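Local coordinates for protein tapirin (Caldicellulosiruptor kristjanssonii, PDB 6N2B) that probably binds cellulose at the surface of an extremely thermophilic bacterium through its C-terminal beta-helix domain, which carries a calcium ion, at residues Trp201-Glu206 with Tyr531-Ser536; Asn292-Gly297 with Asn312-Asp317; Gly331-Val336 with Thr401-Pro406. All coordinates share one frame; numbering follows the deposited sequence.

In the fold
The modelled chain starts at Ser199, and residues 201-206 soon form the first half of contact 1, whose partner, 531-536, comes 325 residues later between strand 526-531 and helix 536-546. That wide closure encloses both other contacts. Contact 2 closes a short loop, in which 292-297 and 312-317 are parallel neighbours on one face of the beta-helix. Contact 3 follows in series: strand 333-336, next to 314-316, meets the segment 401-406 that runs back along the outside after strand 393-396. Contacts 2 and 3 touch, their centres about 9 Å apart, whereas contact 1 lies about 25 and 31 Å from them, centre to centre, and ties the start of the modelled domain to its C-terminal part.

Contact 1 (Trp201-Glu206 with Tyr531-Ser536)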
loop_
_atom_site.group_PDB
_atom_site.type_symbol
_atom_site.label_atom_id
_atom_site.label_comp_id
_atom_site.label_asym_id
_atom_site.label_seq_id
_atom_site.Cartn_x
_atom_site.Cartn_y
_atom_site.Cartn_z
ATOM N N TRP A 201 -4.341 3.846 12.443
ATOM C CA TRP A 201 -3.832 2.720 11.654
ATOM C C TRP A 201 -4.253 1.357 12.201
ATOM O O TRP A 201 -4.129 0.363 11.480
ATOM C CB TRP A 201 -2.294 2.759 11.514
ATOM C CG TRP A 201 -1.517 2.685 12.788
ATOM C CD1 TRP A 201 -0.891 3.719 13.421
ATOM C CD2 TRP A 201 -1.272 1.516 13.592
ATOM N NE1 TRP A 201 -0.282 3.273 14.571
ATOM C CE2 TRP A 201 -0.505 1.925 14.700
ATOM C CE3 TRP A 201 -1.639 0.167 13.489
ATOM C CZ2 TRP A 201 -0.098 1.035 15.695
ATOM C CZ3 TRP A 201 -1.239 -0.708 14.479
ATOM C CH2 TRP A 201 -0.471 -0.272 15.566
ATOM N N ASN A 202 -4.749 1.263 13.431
ATOM C CA ASN A 202 -5.175 -0.037 13.925
ATOM C C ASN A 202 -6.688 -0.249 13.834
ATOM O O ASN A 202 -7.194 -1.253 14.342
ATOM C CB ASN A 202 -4.654 -0.274 15.351
ATOM C CG ASN A 202 -5.307 0.612 16.399
ATOM O OD1 ASN A 202 -6.305 1.287 16.151
ATOM N ND2 ASN A 202 -4.744 0.586 17.600
ATOM N N ASP A 203 -7.404 0.638 13.148
ATOM C CA ASP A 203 -8.853 0.567 12.993
ATOM C C ASP A 203 -9.201 -0.085 11.663
ATOM O O ASP A 203 -8.855 0.446 10.606
ATOM C CB ASP A 203 -9.452 1.969 13.054
ATOM C CG ASP A 203 -10.956 1.966 13.028
ATOM O OD1 ASP A 203 -11.568 0.917 13.327
ATOM O OD2 ASP A 203 -11.522 3.039 12.711
ATOM N N LEU A 204 -9.928 -1.203 11.716
ATOM C CA LEU A 204 -10.281 -1.917 10.492
ATOM C C LEU A 204 -11.067 -1.034 9.530
ATOM O O LEU A 204 -10.905 -1.138 8.310
ATOM C CB LEU A 204 -11.076 -3.181 10.831
ATOM C CG LEU A 204 -11.832 -3.927 9.725
ATOM C CD1 LEU A 204 -10.923 -4.860 8.933
ATOM C CD2 LEU A 204 -12.947 -4.716 10.349
ATOM N N PHE A 205 -11.910 -0.150 10.052
ATOM C CA PHE A 205 -12.769 0.658 9.196
ATOM C C PHE A 205 -12.062 1.862 8.590
ATOM O O PHE A 205 -12.705 2.631 7.862
ATOM C CB PHE A 205 -14.013 1.078 9.985
ATOM C CG PHE A 205 -14.819 -0.100 10.437
ATOM C CD1 PHE A 205 -15.615 -0.790 9.536
ATOM C CD2 PHE A 205 -14.702 -0.584 11.726
ATOM C CE1 PHE A 205 -16.323 -1.911 9.926
ATOM C CE2 PHE A 205 -15.393 -1.705 12.112
ATOM C CZ PHE A 205 -16.212 -2.368 11.209
ATOM N N GLU A 206 -10.764 2.034 8.862
ATOM C CA GLU A 206 -9.944 3.013 8.165
ATOM C C GLU A 206 -9.424 2.494 6.826
ATOM O O GLU A 206 -8.989 3.288 5.988
ATOM C CB GLU A 206 -8.787 3.450 9.073
ATOM C CG GLU A 206 -7.496 3.965 8.376
ATOM C CD GLU A 206 -7.686 5.267 7.563
ATOM O OE1 GLU A 206 -8.685 5.994 7.777
ATOM O OE2 GLU A 206 -6.833 5.550 6.686
ATOM N N TYR A 531 -11.856 5.362 -1.163
ATOM C CA TYR A 531 -12.235 4.989 0.198
ATOM C C TYR A 531 -13.363 5.887 0.709
ATOM O O TYR A 531 -13.335 7.111 0.541
ATOM C CB TYR A 531 -11.017 5.059 1.127
ATOM C CG TYR A 531 -11.365 5.042 2.605
ATOM C CD1 TYR A 531 -11.671 3.849 3.257
ATOM C CD2 TYR A 531 -11.390 6.225 3.349
ATOM C CE1 TYR A 531 -11.990 3.838 4.604
ATOM C CE2 TYR A 531 -11.704 6.227 4.678
ATOM C CZ TYR A 531 -12.013 5.033 5.311
ATOM O OH TYR A 531 -12.336 5.027 6.657
ATOM N N LYS A 532 -14.380 5.268 1.297
ATOM C CA LYS A 532 -15.440 5.983 2.004
ATOM C C LYS A 532 -15.783 5.188 3.255
ATOM O O LYS A 532 -16.216 4.034 3.158
ATOM C CB LYS A 532 -16.690 6.181 1.133
ATOM C CG LYS A 532 -16.489 7.071 -0.096
ATOM C CD LYS A 532 -16.523 8.562 0.245
ATOM C CE LYS A 532 -16.147 9.429 -0.958
ATOM N NZ LYS A 532 -16.354 10.908 -0.766
ATOM N N ARG A 533 -15.554 5.786 4.422
ATOM C CA ARG A 533 -15.837 5.107 5.680
ATOM C C ARG A 533 -17.306 4.728 5.774
ATOM O O ARG A 533 -18.189 5.546 5.485
ATOM C CB ARG A 533 -15.463 5.997 6.859
ATOM C CG ARG A 533 -15.445 5.257 8.171
ATOM C CD ARG A 533 -15.102 6.180 9.318
ATOM N NE ARG A 533 -14.437 5.419 10.360
ATOM C CZ ARG A 533 -13.116 5.317 10.480
ATOM N NH1 ARG A 533 -12.603 4.572 11.457
ATOM N NH2 ARG A 533 -12.309 5.959 9.629
ATOM N N ALA A 534 -17.565 3.494 6.201
ATOM C CA ALA A 534 -18.933 2.986 6.261
ATOM C C ALA A 534 -19.723 3.601 7.411
ATOM O O ALA A 534 -19.182 3.897 8.482
ATOM C CB ALA A 534 -18.939 1.461 6.420
ATOM N N GLY A 535 -21.026 3.764 7.183
ATOM C CA GLY A 535 -21.958 4.092 8.244
ATOM C C GLY A 535 -22.148 2.933 9.219
ATOM O O GLY A 535 -21.619 1.830 9.057
ATOM N N SER A 536 -22.946 3.191 10.254
ATOM C CA SER A 536 -22.920 2.296 11.409
ATOM C C SER A 536 -23.646 0.978 11.131
ATOM O O SER A 536 -23.207 -0.083 11.593
ATOM C CB SER A 536 -23.492 3.013 12.630
ATOM O OG SER A 536 -24.576 3.824 12.262
HETATM O O HOH W 1 -14.858 1.388 6.373
#
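Tyr531 and Arg533 both come up to the carbonyl oxygen of Phe205. Tyr531 OH donates to Phe205 O over 2.7 Å, and the C=O...donor angle of 138° in the carbonyl plane puts the hydroxyl on a lone pair. The CB of Tyr531 points toward 201-206, and CG stands anti to the backbone N (chi1 165°), beside the carbonyl carbon. Phe205 O also accepts from a water at 2.9 Å, and that water takes a weak bond from Ala534 N. A phenylalanine in place of Tyr531 would probably leave Phe205 O without its direct donor from the other segment, with the water as its remaining partner here.

Backbone oxygens also pack against the flat groups. Glu206 O lies over one face of the Tyr531 ring, 3.4 Å from CE1, while Phe205 O meets the ring at its edge. The same Phe205 O sits 3.7 Å above the centre of the Arg533 guanidinium.

Charged groups meet beside this. The extended Arg533 chain brings NH1 to the carboxylate of Asp203 in a salt bridge whose modelled length is doubtful. Glu206 OE1 is 4.1 Å from Arg533 NH2, beyond a salt bridge, and its OE2 is held instead by Ser227 and Asn246.

Within 201-206, Glu206 N bonds to Asp203 O at 3.0 Å and closes the 3-10 turn. Packing continues outward, with the Phe205 ring against Ile542 and Thr543 of helix 536-546. This is a junction between loops of a beta-helix domain: a 3-10 turn leading into strand 207-211 meets the connection from strand 526-531 to helix 536-546.

Contact 2 (Asn292-Gly297 with Asn312-Asp317); sequences NKIYTG and NEIYSD
Lys293 lies side by side with Glu313, pointing the same way, its CD 3.8 Å from OE1 of the carboxylate. The two are one rung of a parallel beta-helix: strands 293-296 and 314-316 run 7° from parallel with axes 4.8 Å apart, and each residue pairs with the one in the next coil. In both residues CG is anti to the carbonyl carbon and the chain beyond it extended, which keeps the pair alongside each other. Alternating donors and acceptors join the backbones, as in Ile294 N to Glu313 O and Tyr315 N to Ile294 O.

Lys293 NZ and Glu313 OE2 stay beyond salt-bridge distance, but a water links Lys293 NZ to Glu313 OE1. That OE1 also accepts Tyr315 OH at 2.6 Å, from above the carboxylate plane, and the bond probably limits how far the carboxylate can turn. Tyr295 and Tyr315 share this face and cross at about a right angle, covered by Ile409 of helix 408-413. Tyr295 OH reaches Asp317 OD2 at 3.0 Å, likewise from above the carboxylate plane, with Lys413 NZ a further partner of the hydroxyl. OD1 of Asp317 is taken by Tyr405.

On the other face, Ile294 CG2 packs on Ile314 CD1 at 3.7 Å. Here Ser316 OG donates to Thr296 OG1 (2.6 Å), which in turn donates to Gly297 O at 3.1 Å, on a lone pair in the carbonyl plane.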
loop_
_atom_site.group_PDB
_atom_site.type_symbol
_atom_site.label_atom_id
_atom_site.label_comp_id
_atom_site.label_asym_id
_atom_site.label_seq_id
_atom_site.Cartn_x
_atom_site.Cartn_y
_atom_site.Cartn_z
ATOM N N ASN A 292 5.649 9.785 3.888
ATOM C CA ASN A 292 6.045 10.507 5.087
ATOM C C ASN A 292 7.083 9.701 5.862
ATOM O O ASN A 292 8.258 10.071 5.919
ATOM C CB ASN A 292 4.805 10.808 5.927
ATOM C CG ASN A 292 5.117 11.651 7.132
ATOM O OD1 ASN A 292 6.174 12.279 7.201
ATOM N ND2 ASN A 292 4.209 11.664 8.100
ATOM N N LYS A 293 6.673 8.579 6.447
ATOM C CA LYS A 293 7.573 7.695 7.178
ATOM C C LYS A 293 7.541 6.309 6.544
ATOM O O LYS A 293 6.468 5.787 6.232
ATOM C CB LYS A 293 7.190 7.633 8.660
ATOM C CG LYS A 293 6.704 8.960 9.225
ATOM C CD LYS A 293 6.390 8.872 10.707
ATOM C CE LYS A 293 5.692 10.139 11.205
ATOM N NZ LYS A 293 5.779 10.285 12.690
ATOM N N ILE A 294 8.718 5.738 6.324
ATOM C CA ILE A 294 8.871 4.393 5.791
ATOM C C ILE A 294 9.674 3.574 6.786
ATOM O O ILE A 294 10.688 4.051 7.314
ATOM C CB ILE A 294 9.590 4.393 4.428
ATOM C CG1 ILE A 294 8.822 5.219 3.400
ATOM C CG2 ILE A 294 9.835 2.954 3.954
ATOM C CD1 ILE A 294 9.473 5.216 2.029
ATOM N N TYR A 295 9.235 2.343 7.035
ATOM C CA TYR A 295 10.050 1.378 7.763
ATOM C C TYR A 295 10.109 0.086 6.966
ATOM O O TYR A 295 9.088 -0.376 6.449
ATOM C CB TYR A 295 9.505 1.096 9.183
ATOM C CG TYR A 295 10.094 -0.156 9.826
ATOM C CD1 TYR A 295 11.306 -0.108 10.519
ATOM C CD2 TYR A 295 9.451 -1.390 9.727
ATOM C CE1 TYR A 295 11.863 -1.253 11.097
ATOM C CE2 TYR A 295 10.001 -2.531 10.298
ATOM C CZ TYR A 295 11.206 -2.454 10.983
ATOM O OH TYR A 295 11.753 -3.585 11.547
ATOM N N THR A 296 11.301 -0.491 6.855
ATOM C CA THR A 296 11.448 -1.869 6.397
ATOM C C THR A 296 12.242 -2.680 7.412
ATOM O O THR A 296 13.059 -2.145 8.171
ATOM C CB THR A 296 12.148 -1.989 5.038
ATOM O OG1 THR A 296 13.566 -2.056 5.240
ATOM C CG2 THR A 296 11.822 -0.820 4.146
ATOM N N GLY A 297 11.993 -3.988 7.411
ATOM C CA GLY A 297 12.774 -4.929 8.191
ATOM C C GLY A 297 14.028 -5.356 7.459
ATOM O O GLY A 297 14.553 -4.635 6.603
ATOM N N ASN A 312 10.291 11.254 3.862
ATOM C CA ASN A 312 10.744 12.250 4.819
ATOM C C ASN A 312 11.514 11.612 5.965
ATOM O O ASN A 312 12.500 12.179 6.444
ATOM C CB ASN A 312 9.562 13.043 5.356
ATOM C CG ASN A 312 9.956 14.445 5.722
ATOM O OD1 ASN A 312 10.397 15.221 4.864
ATOM N ND2 ASN A 312 9.825 14.783 7.005
ATOM N N GLU A 313 11.052 10.455 6.440
ATOM C CA GLU A 313 11.779 9.625 7.387
ATOM C C GLU A 313 11.870 8.246 6.774
ATOM O O GLU A 313 10.914 7.794 6.133
ATOM C CB GLU A 313 11.086 9.549 8.746
ATOM C CG GLU A 313 10.372 10.825 9.131
ATOM C CD GLU A 313 9.812 10.816 10.556
ATOM O OE1 GLU A 313 10.028 9.823 11.298
ATOM O OE2 GLU A 313 9.150 11.817 10.932
ATOM N N ILE A 314 13.022 7.591 6.939
ATOM C CA ILE A 314 13.228 6.225 6.455
ATOM C C ILE A 314 14.014 5.470 7.515
ATOM O O ILE A 314 15.075 5.925 7.947
ATOM C CB ILE A 314 13.942 6.184 5.081
ATOM C CG1 ILE A 314 14.476 4.784 4.756
ATOM C CG2 ILE A 314 15.076 7.174 5.016
ATOM C CD1 ILE A 314 13.402 3.751 4.507
ATOM N N TYR A 315 13.487 4.338 7.957
ATOM C CA TYR A 315 14.165 3.485 8.921
ATOM C C TYR A 315 14.225 2.081 8.358
ATOM O O TYR A 315 13.216 1.571 7.863
ATOM C CB TYR A 315 13.444 3.474 10.268
ATOM C CG TYR A 315 13.105 4.850 10.783
ATOM C CD1 TYR A 315 14.056 5.616 11.431
ATOM C CD2 TYR A 315 11.835 5.387 10.615
ATOM C CE1 TYR A 315 13.749 6.891 11.912
ATOM C CE2 TYR A 315 11.518 6.645 11.098
ATOM C CZ TYR A 315 12.484 7.398 11.738
ATOM O OH TYR A 315 12.195 8.655 12.206
ATOM N N SER A 316 15.393 1.451 8.429
ATOM C CA SER A 316 15.512 0.143 7.806
ATOM C C SER A 316 16.527 -0.722 8.529
ATOM O O SER A 316 17.684 -0.326 8.706
ATOM C CB SER A 316 15.898 0.264 6.338
ATOM O OG SER A 316 15.890 -1.019 5.748
ATOM N N ASP A 317 16.084 -1.907 8.931
ATOM C CA ASP A 317 16.945 -2.920 9.521
ATOM C C ASP A 317 17.776 -3.658 8.471
ATOM O O ASP A 317 18.481 -4.615 8.818
ATOM C CB ASP A 317 16.099 -3.909 10.330
ATOM C CG ASP A 317 15.528 -3.288 11.603
ATOM O OD1 ASP A 317 15.972 -2.181 11.977
ATOM O OD2 ASP A 317 14.642 -3.900 12.242
HETATM O O HOH W 2 7.881 13.361 9.154
HETATM O O HOH W 3 8.776 9.426 13.591
#

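Contact 3 (Gly331-Val336 with Thr401-Pro406); sequences GSIGIV and TFPSYP
The nearest CA atoms, those of Ile335 and Phe402, are 7.4 Å apart, and 402-406 stays extended, its backbone torsions close to polyproline II values. At that spacing side chains carry most of the contact, and no polar bond joins the two segments.

Ile335 does most of the touching, and its two branches divide the work. CG1 is anti to the carbonyl carbon and the chain continues extended (chi2 175°), which carries CD1 to Pro403, 3.8 Å from CG and 3.6 Å from the carbonyl O. CG2 is placed between two aromatic rings, 4.0 Å from Tyr405 CE1 and 4.2 Å from Phe402 CD2. Both aromatic side chains slide past Ile335 in the opposite direction, and the Phe402 ring is oblique to the methyl. Ile333 CD1 adds a looser apolar touch to Pro403 CG at 4.5 Å.

Ile335 O lies near the plane of the Tyr405 ring, at its edge, 3.8 Å from CE1. It is also the probable acceptor of Ser316 N from the neighbouring strand. The phenol OH of Tyr405 bonds to Asp317, while Phe402 makes a cation-pi contact with Arg379 and meets the ring of Tyr356, so the segment also contacts the neighbouring coils, through Asp317 just after strand 314-316 and Tyr356 of strand 354-357.

Here an extended segment, after strand 393-396 and before helix 408-413, lies across a face of the parallel beta-helix.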
loop_
_atom_site.group_PDB
_atom_site.type_symbol
_atom_site.label_atom_id
_atom_site.label_comp_id
_atom_site.label_asym_id
_atom_site.label_seq_id
_atom_site.Cartn_x
_atom_site.Cartn_y
_atom_site.Cartn_z
ATOM N N GLY A 331 14.052 13.538 3.132
ATOM C CA GLY A 331 13.683 14.910 3.430
ATOM C C GLY A 331 14.057 15.377 4.818
ATOM O O GLY A 331 14.304 16.570 5.021
ATOM N N SER A 332 14.131 14.461 5.781
ATOM C CA SER A 332 14.390 14.876 7.152
ATOM C C SER A 332 15.326 13.940 7.928
ATOM O O SER A 332 16.259 14.423 8.580
ATOM C CB SER A 332 13.066 15.044 7.888
ATOM O OG SER A 332 13.280 15.503 9.204
ATOM N N ILE A 333 15.115 12.621 7.896
ATOM C CA ILE A 333 15.965 11.723 8.689
ATOM C C ILE A 333 15.998 10.328 8.075
ATOM O O ILE A 333 15.023 9.864 7.476
ATOM C CB ILE A 333 15.505 11.680 10.169
ATOM C CG1 ILE A 333 16.564 11.022 11.044
ATOM C CG2 ILE A 333 14.198 10.956 10.290
ATOM C CD1 ILE A 333 16.308 11.205 12.530
ATOM N N GLY A 334 17.133 9.660 8.228
ATOM C CA GLY A 334 17.283 8.279 7.829
ATOM C C GLY A 334 18.142 7.515 8.820
ATOM O O GLY A 334 19.165 8.029 9.291
ATOM N N ILE A 335 17.709 6.304 9.173
ATOM C CA ILE A 335 18.490 5.379 9.987
ATOM C C ILE A 335 18.371 3.996 9.373
ATOM O O ILE A 335 17.344 3.330 9.530
ATOM C CB ILE A 335 18.018 5.338 11.447
ATOM C CG1 ILE A 335 17.835 6.744 12.006
ATOM C CG2 ILE A 335 18.989 4.517 12.265
ATOM C CD1 ILE A 335 17.256 6.774 13.412
ATOM N N VAL A 336 19.409 3.553 8.667
ATOM C CA VAL A 336 19.368 2.303 7.922
ATOM C C VAL A 336 20.630 1.507 8.220
ATOM O O VAL A 336 21.626 2.039 8.707
ATOM C CB VAL A 336 19.227 2.532 6.400
ATOM C CG1 VAL A 336 18.203 3.596 6.123
ATOM C CG2 VAL A 336 20.567 2.890 5.780
ATOM N N THR A 401 27.080 6.894 17.276
ATOM C CA THR A 401 25.861 6.580 18.001
ATOM C C THR A 401 24.684 7.136 17.215
ATOM O O THR A 401 24.610 8.348 16.984
ATOM C CB THR A 401 25.903 7.179 19.405
ATOM O OG1 THR A 401 26.695 6.341 20.255
ATOM C CG2 THR A 401 24.493 7.327 19.979
ATOM N N PHE A 402 23.769 6.252 16.794
ATOM C CA PHE A 402 22.592 6.695 16.055
ATOM C C PHE A 402 21.433 6.971 17.002
ATOM O O PHE A 402 21.390 6.454 18.123
ATOM C CB PHE A 402 22.180 5.643 15.029
ATOM C CG PHE A 402 23.204 5.400 13.959
ATOM C CD1 PHE A 402 24.287 6.260 13.798
ATOM C CD2 PHE A 402 23.078 4.314 13.100
ATOM C CE1 PHE A 402 25.229 6.034 12.812
ATOM C CE2 PHE A 402 24.018 4.085 12.100
ATOM C CZ PHE A 402 25.094 4.941 11.957
ATOM N N PRO A 403 20.483 7.808 16.598
ATOM C CA PRO A 403 19.282 8.002 17.422
ATOM C C PRO A 403 18.410 6.755 17.401
ATOM O O PRO A 403 18.625 5.807 16.644
ATOM C CB PRO A 403 18.570 9.205 16.788
ATOM C CG PRO A 403 19.200 9.368 15.433
ATOM C CD PRO A 403 20.580 8.787 15.499
ATOM N N SER A 404 17.416 6.759 18.276
ATOM C CA SER A 404 16.553 5.600 18.396
ATOM C C SER A 404 15.442 5.667 17.359
ATOM O O SER A 404 15.005 6.750 16.961
ATOM C CB SER A 404 15.965 5.518 19.805
ATOM O OG SER A 404 16.983 5.247 20.761
ATOM N N TYR A 405 15.016 4.493 16.895
ATOM C CA TYR A 405 13.798 4.370 16.101
ATOM C C TYR A 405 12.645 5.038 16.839
ATOM O O TYR A 405 12.578 4.978 18.071
ATOM C CB TYR A 405 13.439 2.905 15.846
ATOM C CG TYR A 405 14.169 2.243 14.700
ATOM C CD1 TYR A 405 15.090 2.942 13.919
ATOM C CD2 TYR A 405 13.937 0.910 14.402
ATOM C CE1 TYR A 405 15.754 2.309 12.871
ATOM C CE2 TYR A 405 14.590 0.278 13.378
ATOM C CZ TYR A 405 15.492 0.967 12.611
ATOM O OH TYR A 405 16.117 0.301 11.581
ATOM N N PRO A 406 11.718 5.668 16.132
ATOM C CA PRO A 406 10.523 6.199 16.783
ATOM C C PRO A 406 9.583 5.068 17.182
ATOM O O PRO A 406 9.714 3.930 16.705
ATOM C CB PRO A 406 9.918 7.105 15.701
ATOM C CG PRO A 406 10.364 6.484 14.423
ATOM C CD PRO A 406 11.708 5.873 14.675
#